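Probable translation initiation factor eIF-2B subunit delta (Schizosaccharomyces pombe, PDB 5B04) serves as a subunit of the decameric eIF2B complex, which catalyses the exchange of GDP for GTP on the gamma subunit of translation initiation factor eIF2. Local coordinates at residues His125-Arg130 with Leu390-Leu395; Leu148-Ala153 with Tyr200-Arg205; Val174-Tyr178 with Leu190-Ile194. All coordinates share one frame. Numbering follows the deposited sequence.

How the interactions relate
The three contacts nest along the chain: interaction 3 lies inside the loop closed by interaction 2, and both lie inside the one closed by interaction 1. Interactions 2 and 3 belong to the helical part of the subunit and share helix 186-204, using its C-terminal end and its N-terminal half; their centres are 18 Å apart. Interaction 1, centred 15 Å from interaction 2 and 29 Å from interaction 3, brings the loop ahead of helix 143-154 to the loop leading into strand 395-396. A salt bridge from Arg205 to Glu394 joins interactions 1 and 2, so the N-terminal helices are tied to the alpha/beta C-terminal part.

Interaction 1 (His125-Arg130 with Leu390-Leu395); sequences HLDWRR and LVYNEL
Leu126 lays its side chain over that of Leu395, CB of the former 3.6 Å from CG of the latter, and this apolar overlap is the heart of a contact between two irregular segments. Both CA-to-CB bonds point toward the opposite segment, and both leucines are in the mt rotamer. Both have polyproline-II-like backbone angles (phi/psi -70/128 and -74/131). The closest CA pair is Trp128 with Leu395, 6.2 Å apart, and Trp128 CB rests 4.0 Å from Leu395 CD1 while the indole leads away. His125, with chi1 p, donates from NE2 to Leu390 O at 3.0 Å and a nearly straight 166°. Leu126 CD2 approaches the same Leu390 O at 3.5 Å.

Arg130 folds back with chi1 and chi2 both m, so that NH1 donates to Asp127 O at 2.7 Å and to Arg129 O at 3.2 Å. Its NH2 lies 2.9 Å from Leu395 O, at too poor an angle for a hydrogen bond, and stays 4.3 Å from Glu394 OE2, beyond a salt bridge; that carboxylate is paired with Arg205. The contact holds the segment leading toward helix 143-154 against the loop before strand 395-396, some 260 residues away, and Tyr392 OH hydrogen-bonds to Asp203 of a beta subunit. Leu395 also packs on Leu428 and Leu430, and Glu394 forms backbone hydrogen bonds with Lys431, so segment 390-395 lies between strand 425-435 and the loop that precedes helix 143-154.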
ATOM      1  N   HIS G 125       1.812 -10.960 -19.471  1.00105.31           N
ATOM      2  CA  HIS G 125       0.796 -10.504 -20.414  1.00101.47           C
ATOM      3  C   HIS G 125       1.324  -9.458 -21.394  1.00 97.29           C
ATOM      4  O   HIS G 125       0.714  -9.211 -22.434  1.00 95.46           O
ATOM      5  CB  HIS G 125      -0.406  -9.939 -19.658  1.00101.68           C
ATOM      6  CG  HIS G 125      -0.057  -8.837 -18.708  1.00100.11           C
ATOM      7  ND1 HIS G 125       0.256  -9.066 -17.386  1.00 98.55           N
ATOM      8  CD2 HIS G 125       0.032  -7.498 -18.889  1.00100.98           C
ATOM      9  CE1 HIS G 125       0.521  -7.916 -16.792  1.00 97.23           C
ATOM     10  NE2 HIS G 125       0.392  -6.949 -17.682  1.00 98.73           N
ATOM     11  N   LEU G 126       2.453  -8.846 -21.059  1.00 92.92           N
ATOM     12  CA  LEU G 126       3.019  -7.790 -21.890  1.00 93.51           C
ATOM     13  C   LEU G 126       3.567  -8.345 -23.205  1.00100.27           C
ATOM     14  O   LEU G 126       4.358  -9.290 -23.212  1.00100.40           O
ATOM     15  CB  LEU G 126       4.112  -7.043 -21.124  1.00 81.72           C
ATOM     16  CG  LEU G 126       3.646  -6.364 -19.835  1.00 85.30           C
ATOM     17  CD1 LEU G 126       4.811  -5.723 -19.097  1.00 82.39           C
ATOM     18  CD2 LEU G 126       2.568  -5.333 -20.132  1.00 86.67           C
ATOM     19  N   ASP G 127       3.136  -7.743 -24.311  1.00105.90           N
ATOM     20  CA  ASP G 127       3.487  -8.210 -25.651  1.00108.26           C
ATOM     21  C   ASP G 127       4.987  -8.123 -25.918  1.00114.18           C
ATOM     22  O   ASP G 127       5.545  -7.032 -26.036  1.00103.62           O
ATOM     23  CB  ASP G 127       2.724  -7.402 -26.704  1.00112.60           C
ATOM     24  CG  ASP G 127       1.321  -7.038 -26.257  1.00111.84           C
ATOM     25  OD1 ASP G 127       0.660  -7.883 -25.617  1.00119.91           O
ATOM     26  OD2 ASP G 127       0.881  -5.905 -26.543  1.00 98.96           O
ATOM     27  N   TRP G 128       5.630  -9.281 -26.025  1.00116.40           N
ATOM     28  CA  TRP G 128       7.074  -9.345 -26.210  1.00113.23           C
ATOM     29  C   TRP G 128       7.458  -9.668 -27.651  1.00116.51           C
ATOM     30  O   TRP G 128       8.630  -9.584 -28.022  1.00121.77           O
ATOM     31  CB  TRP G 128       7.681 -10.386 -25.268  1.00115.31           C
ATOM     32  CG  TRP G 128       7.111 -11.757 -25.460  1.00134.94           C
ATOM     33  CD1 TRP G 128       5.994 -12.271 -24.866  1.00133.59           C
ATOM     34  CD2 TRP G 128       7.627 -12.791 -26.308  1.00150.46           C
ATOM     35  NE1 TRP G 128       5.784 -13.561 -25.291  1.00134.74           N
ATOM     36  CE2 TRP G 128       6.772 -13.904 -26.176  1.00144.04           C
ATOM     37  CE3 TRP G 128       8.729 -12.883 -27.164  1.00142.15           C
ATOM     38  CZ2 TRP G 128       6.986 -15.094 -26.868  1.00143.14           C
ATOM     39  CZ3 TRP G 128       8.938 -14.066 -27.850  1.00134.99           C
ATOM     40  CH2 TRP G 128       8.071 -15.154 -27.698  1.00148.37           C
ATOM     41  N   ARG G 129       6.471 -10.038 -28.461  1.00107.67           N
ATOM     42  CA  ARG G 129       6.719 -10.393 -29.854  1.00103.11           C
ATOM     43  C   ARG G 129       7.078  -9.174 -30.695  1.00109.78           C
ATOM     44  O   ARG G 129       6.360  -8.173 -30.698  1.00111.71           O
ATOM     45  CB  ARG G 129       5.502 -11.098 -30.451  1.00105.97           C
ATOM     46  CG  ARG G 129       5.259 -12.489 -29.893  1.00125.40           C
ATOM     47  CD  ARG G 129       4.041 -13.134 -30.529  1.00109.86           C
ATOM     48  NE  ARG G 129       3.838 -14.498 -30.050  1.00113.28           N
ATOM     49  CZ  ARG G 129       3.210 -14.808 -28.922  1.00119.42           C
ATOM     50  NH1 ARG G 129       2.720 -13.848 -28.148  1.00133.97           N
ATOM     51  NH2 ARG G 129       3.072 -16.077 -28.564  1.00119.59           N
ATOM     52  N   ARG G 130       8.197  -9.266 -31.407  1.00 98.29           N
ATOM     53  CA  ARG G 130       8.656  -8.183 -32.268  1.00 91.33           C
ATOM     54  C   ARG G 130       9.066  -8.708 -33.640  1.00102.41           C
ATOM     55  O   ARG G 130       9.311  -9.902 -33.812  1.00111.93           O
ATOM     56  CB  ARG G 130       9.835  -7.445 -31.628  1.00 86.09           C
ATOM     57  CG  ARG G 130       9.532  -6.785 -30.293  1.00 88.87           C
ATOM     58  CD  ARG G 130       8.546  -5.639 -30.444  1.00 91.21           C
ATOM     59  NE  ARG G 130       8.473  -4.825 -29.234  1.00 85.11           N
ATOM     60  CZ  ARG G 130       7.658  -5.072 -28.214  1.00 84.00           C
ATOM     61  NH1 ARG G 130       6.840  -6.115 -28.252  1.00 80.85           N
ATOM     62  NH2 ARG G 130       7.662  -4.277 -27.153  1.00 82.99           N
ATOM     63  N   LEU G 390       1.660  -1.377 -14.796  1.00 55.02           N
ATOM     64  CA  LEU G 390       1.940  -2.734 -15.257  1.00 61.22           C
ATOM     65  C   LEU G 390       0.930  -3.295 -16.258  1.00 73.26           C
ATOM     66  O   LEU G 390       1.269  -4.180 -17.042  1.00 78.02           O
ATOM     67  CB  LEU G 390       2.038  -3.677 -14.056  1.00 68.12           C
ATOM     68  CG  LEU G 390       3.381  -3.645 -13.327  1.00 70.37           C
ATOM     69  CD1 LEU G 390       3.396  -4.641 -12.184  1.00 70.90           C
ATOM     70  CD2 LEU G 390       4.514  -3.926 -14.298  1.00 65.78           C
ATOM     71  N   VAL G 391      -0.301  -2.796 -16.235  1.00 82.19           N
ATOM     72  CA  VAL G 391      -1.323  -3.316 -17.140  1.00 81.16           C
ATOM     73  C   VAL G 391      -1.053  -2.885 -18.585  1.00 79.07           C
ATOM     74  O   VAL G 391      -1.086  -3.708 -19.501  1.00 79.94           O
ATOM     75  CB  VAL G 391      -2.744  -2.876 -16.712  1.00 76.23           C
ATOM     76  CG1 VAL G 391      -2.785  -1.390 -16.385  1.00 68.09           C
ATOM     77  CG2 VAL G 391      -3.763  -3.233 -17.786  1.00 95.06           C
ATOM     78  N   TYR G 392      -0.774  -1.600 -18.781  1.00 73.87           N
ATOM     79  CA  TYR G 392      -0.427  -1.082 -20.099  1.00 70.00           C
ATOM     80  C   TYR G 392       0.998  -0.546 -20.104  1.00 69.22           C
ATOM     81  O   TYR G 392       1.286   0.484 -19.494  1.00 71.73           O
ATOM     82  CB  TYR G 392      -1.399   0.018 -20.530  1.00 80.70           C
ATOM     83  CG  TYR G 392      -2.743  -0.485 -21.007  1.00 89.78           C
ATOM     84  CD1 TYR G 392      -2.931  -0.870 -22.328  1.00 94.12           C
ATOM     85  CD2 TYR G 392      -3.826  -0.562 -20.142  1.00 93.46           C
ATOM     86  CE1 TYR G 392      -4.158  -1.325 -22.773  1.00113.86           C
ATOM     87  CE2 TYR G 392      -5.058  -1.018 -20.577  1.00105.23           C
ATOM     88  CZ  TYR G 392      -5.218  -1.397 -21.894  1.00114.49           C
ATOM     89  OH  TYR G 392      -6.442  -1.849 -22.332  1.00 96.28           O
ATOM     90  N   ASN G 393       1.885  -1.249 -20.797  1.00 66.00           N
ATOM     91  CA  ASN G 393       3.275  -0.830 -20.903  1.00 63.32           C
ATOM     92  C   ASN G 393       3.926  -1.436 -22.141  1.00 66.06           C
ATOM     93  O   ASN G 393       3.276  -2.148 -22.906  1.00 67.86           O
ATOM     94  CB  ASN G 393       4.051  -1.220 -19.643  1.00 65.20           C
ATOM     95  CG  ASN G 393       5.191  -0.266 -19.340  1.00 60.09           C
ATOM     96  OD1 ASN G 393       5.918   0.157 -20.239  1.00 68.30           O
ATOM     97  ND2 ASN G 393       5.350   0.082 -18.068  1.00 48.85           N
ATOM     98  N   GLU G 394       5.208  -1.150 -22.338  1.00 63.73           N
ATOM     99  CA  GLU G 394       5.933  -1.668 -23.490  1.00 64.53           C
ATOM    100  C   GLU G 394       7.254  -2.297 -23.068  1.00 64.15           C
ATOM    101  O   GLU G 394       8.105  -1.636 -22.472  1.00 66.45           O
ATOM    102  CB  GLU G 394       6.178  -0.558 -24.514  1.00 59.30           C
ATOM    103  CG  GLU G 394       6.780  -1.044 -25.821  1.00 71.95           C
ATOM    104  CD  GLU G 394       7.030   0.085 -26.803  1.00 80.73           C
ATOM    105  OE1 GLU G 394       6.282   1.084 -26.766  1.00 80.65           O
ATOM    106  OE2 GLU G 394       7.976  -0.029 -27.611  1.00 82.29           O
ATOM    107  N   LEU G 395       7.419  -3.577 -23.380  1.00 65.95           N
ATOM    108  CA  LEU G 395       8.629  -4.300 -23.016  1.00 60.92           C
ATOM    109  C   LEU G 395       9.815  -3.913 -23.887  1.00 64.59           C
ATOM    110  O   LEU G 395       9.716  -3.875 -25.114  1.00 68.09           O
ATOM    111  CB  LEU G 395       8.401  -5.811 -23.107  1.00 74.90           C
ATOM    112  CG  LEU G 395       7.550  -6.430 -22.001  1.00 74.56           C
ATOM    113  CD1 LEU G 395       7.525  -7.945 -22.126  1.00 78.39           C
ATOM    114  CD2 LEU G 395       8.076  -6.009 -20.646  1.00 58.73           C
TER

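Interaction 2 (Leu148-Ala153 with Tyr200-Arg205); sequences LGLKLA and YLVSTR
Close helix packing dominates here: helical residues 148-153 and 200-204 run nearly parallel, crossing at -22° with their axes 8.9 Å apart at closest approach. The CA atoms pair as Gly149 with Leu201 at 5.3 Å and Ala153 with Thr204 at 5.5 Å. Gly149 permits this approach, since a CB there would come 2.7 Å from Tyr200 CE2; its CA lies 4.2 Å from that atom, and its O is 3.4 Å from Thr204 CB.

Apolar contacts flank this seam. Leu201, in the mt rotamer, sets CD1 4.0 Å from Leu148 CD2 and CD2 4.2 Å from Leu152 CD1. Gly149 thus faces the second helix in the helical N-terminal part of this eIF2B alpha/beta/delta-family subunit, while Ala153, one turn later, lies at the side of the seam, its CB 3.5 Å from Thr204 O. Helix 160-177 adds Leu167 against Leu201.

Polar groups bond within their own segment or outside the pair. Thr204, chi1 p, donates from OG1 to Leu201 O at 2.7 Å, satisfying its hydroxyl in the buried interface. Arg205, with its side chain extended, passes Leu152, CD 3.5 Å from Leu152 O, and forms a salt bridge through NE with Glu394.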
ATOM      1  N   LEU G 148       9.825   2.686 -42.296  1.00 74.49           N
ATOM      2  CA  LEU G 148       9.311   3.207 -41.037  1.00 68.06           C
ATOM      3  C   LEU G 148       9.276   2.098 -39.992  1.00 78.96           C
ATOM      4  O   LEU G 148       9.547   2.332 -38.816  1.00 92.62           O
ATOM      5  CB  LEU G 148       7.917   3.806 -41.224  1.00 77.90           C
ATOM      6  CG  LEU G 148       7.335   4.542 -40.016  1.00 77.18           C
ATOM      7  CD1 LEU G 148       8.113   5.821 -39.744  1.00 68.65           C
ATOM      8  CD2 LEU G 148       5.857   4.838 -40.223  1.00 70.46           C
ATOM      9  N   GLY G 149       8.945   0.890 -40.437  1.00 84.96           N
ATOM     10  CA  GLY G 149       8.909  -0.266 -39.560  1.00 78.64           C
ATOM     11  C   GLY G 149      10.282  -0.604 -39.018  1.00 83.95           C
ATOM     12  O   GLY G 149      10.423  -1.009 -37.865  1.00 93.52           O
ATOM     13  N   LEU G 150      11.300  -0.438 -39.856  1.00 81.93           N
ATOM     14  CA  LEU G 150      12.675  -0.684 -39.443  1.00 86.14           C
ATOM     15  C   LEU G 150      13.139   0.359 -38.431  1.00 82.41           C
ATOM     16  O   LEU G 150      13.730   0.020 -37.408  1.00 87.32           O
ATOM     17  CB  LEU G 150      13.612  -0.690 -40.652  1.00 73.95           C
ATOM     18  CG  LEU G 150      13.426  -1.813 -41.672  1.00 76.18           C
ATOM     19  CD1 LEU G 150      14.460  -1.696 -42.778  1.00 69.82           C
ATOM     20  CD2 LEU G 150      13.510  -3.174 -40.998  1.00 78.10           C
ATOM     21  N   LYS G 151      12.860   1.626 -38.718  1.00 63.56           N
ATOM     22  CA  LYS G 151      13.321   2.720 -37.872  1.00 84.69           C
ATOM     23  C   LYS G 151      12.597   2.748 -36.529  1.00 81.54           C
ATOM     24  O   LYS G 151      13.183   3.110 -35.508  1.00 71.61           O
ATOM     25  CB  LYS G 151      13.146   4.058 -38.588  1.00 88.07           C
ATOM     26  CG  LYS G 151      14.455   4.784 -38.826  1.00107.35           C
ATOM     27  CD  LYS G 151      14.240   6.236 -39.210  1.00103.12           C
ATOM     28  CE  LYS G 151      13.132   6.399 -40.231  1.00 87.74           C
ATOM     29  NZ  LYS G 151      13.014   7.821 -40.651  1.00120.38           N
ATOM     30  N   LEU G 152      11.323   2.373 -36.535  1.00 78.87           N
ATOM     31  CA  LEU G 152      10.563   2.265 -35.297  1.00 83.87           C
ATOM     32  C   LEU G 152      11.155   1.185 -34.404  1.00 78.26           C
ATOM     33  O   LEU G 152      11.276   1.359 -33.192  1.00 77.01           O
ATOM     34  CB  LEU G 152       9.090   1.958 -35.581  1.00 82.11           C
ATOM     35  CG  LEU G 152       8.190   3.115 -36.017  1.00 71.92           C
ATOM     36  CD1 LEU G 152       6.816   2.596 -36.411  1.00 75.86           C
ATOM     37  CD2 LEU G 152       8.078   4.146 -34.905  1.00 68.29           C
ATOM     38  N   ALA G 153      11.537   0.072 -35.019  1.00 79.87           N
ATOM     39  CA  ALA G 153      12.019  -1.083 -34.278  1.00 80.62           C
ATOM     40  C   ALA G 153      13.515  -1.007 -33.976  1.00 80.39           C
ATOM     41  O   ALA G 153      14.042  -1.840 -33.246  1.00 80.88           O
ATOM     42  CB  ALA G 153      11.703  -2.361 -35.041  1.00 72.87           C
ATOM     43  N   TYR G 200       1.354  -4.331 -39.988  1.00 79.32           N
ATOM     44  CA  TYR G 200       2.781  -4.589 -40.114  1.00 80.14           C
ATOM     45  C   TYR G 200       3.579  -3.716 -39.151  1.00 87.11           C
ATOM     46  O   TYR G 200       4.522  -4.182 -38.513  1.00 89.19           O
ATOM     47  CB  TYR G 200       3.243  -4.349 -41.554  1.00 88.18           C
ATOM     48  CG  TYR G 200       4.740  -4.185 -41.706  1.00 90.73           C
ATOM     49  CD1 TYR G 200       5.586  -5.287 -41.683  1.00 93.49           C
ATOM     50  CD2 TYR G 200       5.306  -2.928 -41.883  1.00 93.44           C
ATOM     51  CE1 TYR G 200       6.955  -5.139 -41.824  1.00 92.98           C
ATOM     52  CE2 TYR G 200       6.671  -2.772 -42.025  1.00 91.75           C
ATOM     53  CZ  TYR G 200       7.491  -3.880 -41.995  1.00 88.57           C
ATOM     54  OH  TYR G 200       8.851  -3.725 -42.138  1.00 95.80           O
ATOM     55  N   LEU G 201       3.188  -2.450 -39.049  1.00 95.82           N
ATOM     56  CA  LEU G 201       3.892  -1.489 -38.206  1.00 87.31           C
ATOM     57  C   LEU G 201       3.779  -1.824 -36.722  1.00 84.10           C
ATOM     58  O   LEU G 201       4.734  -1.643 -35.966  1.00 84.77           O
ATOM     59  CB  LEU G 201       3.363  -0.075 -38.459  1.00 72.69           C
ATOM     60  CG  LEU G 201       3.798   0.575 -39.772  1.00 72.87           C
ATOM     61  CD1 LEU G 201       3.134   1.929 -39.944  1.00 89.61           C
ATOM     62  CD2 LEU G 201       5.311   0.710 -39.825  1.00 82.02           C
ATOM     63  N   VAL G 202       2.615  -2.314 -36.308  1.00 87.30           N
ATOM     64  CA  VAL G 202       2.391  -2.641 -34.905  1.00 88.44           C
ATOM     65  C   VAL G 202       3.125  -3.928 -34.531  1.00 86.78           C
ATOM     66  O   VAL G 202       3.330  -4.219 -33.352  1.00 95.73           O
ATOM     67  CB  VAL G 202       0.883  -2.783 -34.588  1.00 90.35           C
ATOM     68  CG1 VAL G 202       0.357  -4.129 -35.059  1.00 80.98           C
ATOM     69  CG2 VAL G 202       0.628  -2.597 -33.097  1.00 88.78           C
ATOM     70  N   SER G 203       3.531  -4.691 -35.542  1.00 88.39           N
ATOM     71  CA  SER G 203       4.271  -5.927 -35.317  1.00 87.74           C
ATOM     72  C   SER G 203       5.762  -5.646 -35.163  1.00 87.47           C
ATOM     73  O   SER G 203       6.498  -6.449 -34.590  1.00 96.16           O
ATOM     74  CB  SER G 203       4.034  -6.917 -36.459  1.00 87.69           C
ATOM     75  OG  SER G 203       4.555  -6.424 -37.681  1.00 94.54           O
ATOM     76  N   THR G 204       6.203  -4.504 -35.682  1.00 86.86           N
ATOM     77  CA  THR G 204       7.586  -4.073 -35.517  1.00 90.02           C
ATOM     78  C   THR G 204       7.749  -3.377 -34.171  1.00 92.70           C
ATOM     79  O   THR G 204       8.765  -3.534 -33.494  1.00103.95           O
ATOM     80  CB  THR G 204       8.033  -3.125 -36.645  1.00 81.08           C
ATOM     81  OG1 THR G 204       7.348  -1.872 -36.524  1.00 75.25           O
ATOM     82  CG2 THR G 204       7.738  -3.736 -38.007  1.00 82.47           C
ATOM     83  N   ARG G 205       6.734  -2.605 -33.797  1.00 85.88           N
ATOM     84  CA  ARG G 205       6.679  -1.962 -32.489  1.00 81.30           C
ATOM     85  C   ARG G 205       5.256  -1.515 -32.174  1.00 91.00           C
ATOM     86  O   ARG G 205       4.595  -0.911 -33.021  1.00 93.37           O
ATOM     87  CB  ARG G 205       7.628  -0.763 -32.423  1.00 81.99           C
ATOM     88  CG  ARG G 205       7.466   0.049 -31.148  1.00 74.32           C
ATOM     89  CD  ARG G 205       8.570   1.067 -30.948  1.00 65.61           C
ATOM     90  NE  ARG G 205       8.535   1.601 -29.590  1.00 56.17           N
ATOM     91  CZ  ARG G 205       9.053   2.769 -29.229  1.00 59.03           C
ATOM     92  NH1 ARG G 205       9.653   3.539 -30.126  1.00 63.03           N
ATOM     93  NH2 ARG G 205       8.969   3.169 -27.966  1.00 63.05           N
TER

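Interaction 3 (Val174-Tyr178 with Leu190-Ile194); sequences VIQDY and LTTHI
Tyr178 and Leu190 bury the largest areas in this contact, about 85 and 80 Å², and they meet directly. Tyr178, in the turn that follows helix 160-177 (phi/psi -66/125), has its CA-to-CB bond toward the opposite segment, and chi1 t carries its ring across to it. Leu190, in the tp rotamer on helix 186-204, places CD1 over the tyrosine ring, 3.6 Å from the centroid and only 10° off the ring normal: a CH-pi contact on one face. The same methyl carbon lies 3.9 Å from Ile175 CG1, so Leu190 CD1 sits between the Tyr178 ring and the side chain of Ile175.

His193, one turn on from Leu190 and third in buried area, likewise reaches across with chi1 t. Its ND1 comes 3.3 Å from Tyr178 CD1, the ring centroids being 5.1 Å apart and the planes inclined by 34°, an oblique aromatic pair. Val174 CG1 lies 4.0 Å from His193 ND1 and 3.9 Å from Ile194 CD1, which also approaches Ile175 CG1 at 4.3 Å.

The backbones stay well apart, with CA atoms 7.7 Å from Ile175 to Leu190 and 7.9 Å from Val174 to Ile194. This side-chain-filled interface joins successive, roughly antiparallel helices of a helical hairpin. Leu238 of helix 231-262 packs on both Ile175 and Leu190, and Ser34 of the gamma subunit touches Tyr178 and His193. No hydrogen bond links the two segments; the Tyr178 hydroxyl bonds to His189 instead, so cohesion between them rests on apolar, CH-pi and aromatic contacts.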
ATOM      1  N   VAL G 174       1.572   6.674 -48.877  1.00 79.73           N
ATOM      2  CA  VAL G 174       0.774   5.468 -49.051  1.00 86.12           C
ATOM      3  C   VAL G 174      -0.461   5.755 -49.896  1.00 94.25           C
ATOM      4  O   VAL G 174      -0.685   5.108 -50.915  1.00106.51           O
ATOM      5  CB  VAL G 174       0.335   4.876 -47.698  1.00 79.76           C
ATOM      6  CG1 VAL G 174      -0.702   3.782 -47.903  1.00 80.24           C
ATOM      7  CG2 VAL G 174       1.537   4.345 -46.940  1.00 77.12           C
ATOM      8  N   ILE G 175      -1.246   6.739 -49.470  1.00 94.81           N
ATOM      9  CA  ILE G 175      -2.474   7.106 -50.168  1.00106.94           C
ATOM     10  C   ILE G 175      -2.176   7.720 -51.539  1.00103.05           C
ATOM     11  O   ILE G 175      -2.895   7.469 -52.509  1.00101.45           O
ATOM     12  CB  ILE G 175      -3.324   8.083 -49.320  1.00104.17           C
ATOM     13  CG1 ILE G 175      -3.918   7.351 -48.115  1.00 89.36           C
ATOM     14  CG2 ILE G 175      -4.440   8.703 -50.145  1.00106.00           C
ATOM     15  CD1 ILE G 175      -4.714   8.240 -47.186  1.00 92.65           C
ATOM     16  N   GLN G 176      -1.104   8.503 -51.622  1.00 99.29           N
ATOM     17  CA  GLN G 176      -0.712   9.127 -52.885  1.00 89.67           C
ATOM     18  C   GLN G 176      -0.364   8.081 -53.942  1.00102.45           C
ATOM     19  O   GLN G 176      -0.780   8.191 -55.095  1.00102.19           O
ATOM     20  CB  GLN G 176       0.476  10.072 -52.679  1.00 95.31           C
ATOM     21  CG  GLN G 176       0.938  10.779 -53.942  1.00103.77           C
ATOM     22  CD  GLN G 176      -0.051  11.825 -54.421  1.00112.81           C
ATOM     23  OE1 GLN G 176      -1.069  11.501 -55.032  1.00112.58           O
ATOM     24  NE2 GLN G 176       0.248  13.089 -54.147  1.00114.81           N
ATOM     25  N   ASP G 177       0.397   7.066 -53.544  1.00107.88           N
ATOM     26  CA  ASP G 177       0.782   5.995 -54.456  1.00 96.77           C
ATOM     27  C   ASP G 177      -0.348   4.974 -54.561  1.00107.89           C
ATOM     28  O   ASP G 177      -0.313   4.083 -55.409  1.00118.84           O
ATOM     29  CB  ASP G 177       2.087   5.336 -53.999  1.00 85.49           C
ATOM     30  CG  ASP G 177       3.302   6.201 -54.267  1.00105.17           C
ATOM     31  OD1 ASP G 177       3.218   7.095 -55.137  1.00107.73           O
ATOM     32  OD2 ASP G 177       4.343   5.983 -53.613  1.00109.26           O
ATOM     33  N   TYR G 178      -1.345   5.110 -53.693  1.00109.44           N
ATOM     34  CA  TYR G 178      -2.476   4.185 -53.672  1.00113.69           C
ATOM     35  C   TYR G 178      -3.338   4.262 -54.925  1.00114.57           C
ATOM     36  O   TYR G 178      -3.819   5.334 -55.294  1.00109.95           O
ATOM     37  CB  TYR G 178      -3.349   4.450 -52.444  1.00108.01           C
ATOM     38  CG  TYR G 178      -4.595   3.602 -52.368  1.00108.42           C
ATOM     39  CD1 TYR G 178      -4.532   2.272 -51.971  1.00118.86           C
ATOM     40  CD2 TYR G 178      -5.837   4.135 -52.678  1.00109.47           C
ATOM     41  CE1 TYR G 178      -5.673   1.496 -51.895  1.00109.22           C
ATOM     42  CE2 TYR G 178      -6.980   3.368 -52.606  1.00111.65           C
ATOM     43  CZ  TYR G 178      -6.895   2.050 -52.214  1.00113.21           C
ATOM     44  OH  TYR G 178      -8.037   1.286 -52.142  1.00105.26           O
ATOM     45  N   LEU G 190      -9.833   1.924 -49.244  1.00112.43           N
ATOM     46  CA  LEU G 190      -8.631   2.627 -48.805  1.00102.00           C
ATOM     47  C   LEU G 190      -8.368   2.328 -47.336  1.00 96.77           C
ATOM     48  O   LEU G 190      -7.219   2.224 -46.912  1.00 92.23           O
ATOM     49  CB  LEU G 190      -8.741   4.138 -49.030  1.00 80.00           C
ATOM     50  CG  LEU G 190      -7.530   4.974 -48.583  1.00 83.29           C
ATOM     51  CD1 LEU G 190      -6.215   4.411 -49.110  1.00103.59           C
ATOM     52  CD2 LEU G 190      -7.675   6.438 -48.982  1.00 96.38           C
ATOM     53  N   THR G 191      -9.441   2.174 -46.567  1.00110.10           N
ATOM     54  CA  THR G 191      -9.318   1.911 -45.140  1.00101.87           C
ATOM     55  C   THR G 191      -8.763   0.515 -44.865  1.00101.79           C
ATOM     56  O   THR G 191      -8.185   0.271 -43.807  1.00105.81           O
ATOM     57  CB  THR G 191     -10.668   2.071 -44.420  1.00 98.69           C
ATOM     58  OG1 THR G 191     -10.504   1.788 -43.025  1.00 90.87           O
ATOM     59  CG2 THR G 191     -11.708   1.127 -45.006  1.00 95.55           C
ATOM     60  N   THR G 192      -8.940  -0.396 -45.817  1.00102.29           N
ATOM     61  CA  THR G 192      -8.446  -1.761 -45.672  1.00103.73           C
ATOM     62  C   THR G 192      -6.956  -1.831 -45.987  1.00 97.89           C
ATOM     63  O   THR G 192      -6.189  -2.483 -45.276  1.00 86.58           O
ATOM     64  CB  THR G 192      -9.212  -2.739 -46.584  1.00 98.59           C
ATOM     65  OG1 THR G 192     -10.580  -2.814 -46.163  1.00109.39           O
ATOM     66  CG2 THR G 192      -8.596  -4.129 -46.522  1.00 97.38           C
ATOM     67  N   HIS G 193      -6.555  -1.151 -47.056  1.00100.51           N
ATOM     68  CA  HIS G 193      -5.151  -1.083 -47.446  1.00 82.05           C
ATOM     69  C   HIS G 193      -4.328  -0.414 -46.350  1.00 84.53           C
ATOM     70  O   HIS G 193      -3.215  -0.842 -46.047  1.00 84.22           O
ATOM     71  CB  HIS G 193      -4.998  -0.327 -48.766  1.00 86.60           C
ATOM     72  CG  HIS G 193      -3.604  -0.343 -49.314  1.00 79.53           C
ATOM     73  ND1 HIS G 193      -2.880   0.809 -49.535  1.00 84.48           N
ATOM     74  CD2 HIS G 193      -2.804  -1.369 -49.688  1.00 74.82           C
ATOM     75  CE1 HIS G 193      -1.692   0.492 -50.022  1.00 91.58           C
ATOM     76  NE2 HIS G 193      -1.622  -0.823 -50.123  1.00101.03           N
ATOM     77  N   ILE G 194      -4.892   0.635 -45.757  1.00 87.23           N
ATOM     78  CA  ILE G 194      -4.268   1.315 -44.630  1.00 77.41           C
ATOM     79  C   ILE G 194      -4.101   0.356 -43.454  1.00 79.32           C
ATOM     80  O   ILE G 194      -3.041   0.305 -42.830  1.00 96.31           O
ATOM     81  CB  ILE G 194      -5.091   2.545 -44.187  1.00 82.76           C
ATOM     82  CG1 ILE G 194      -4.906   3.695 -45.179  1.00 81.28           C
ATOM     83  CG2 ILE G 194      -4.683   2.998 -42.796  1.00 84.52           C
ATOM     84  CD1 ILE G 194      -3.490   4.227 -45.243  1.00 89.09           C
TER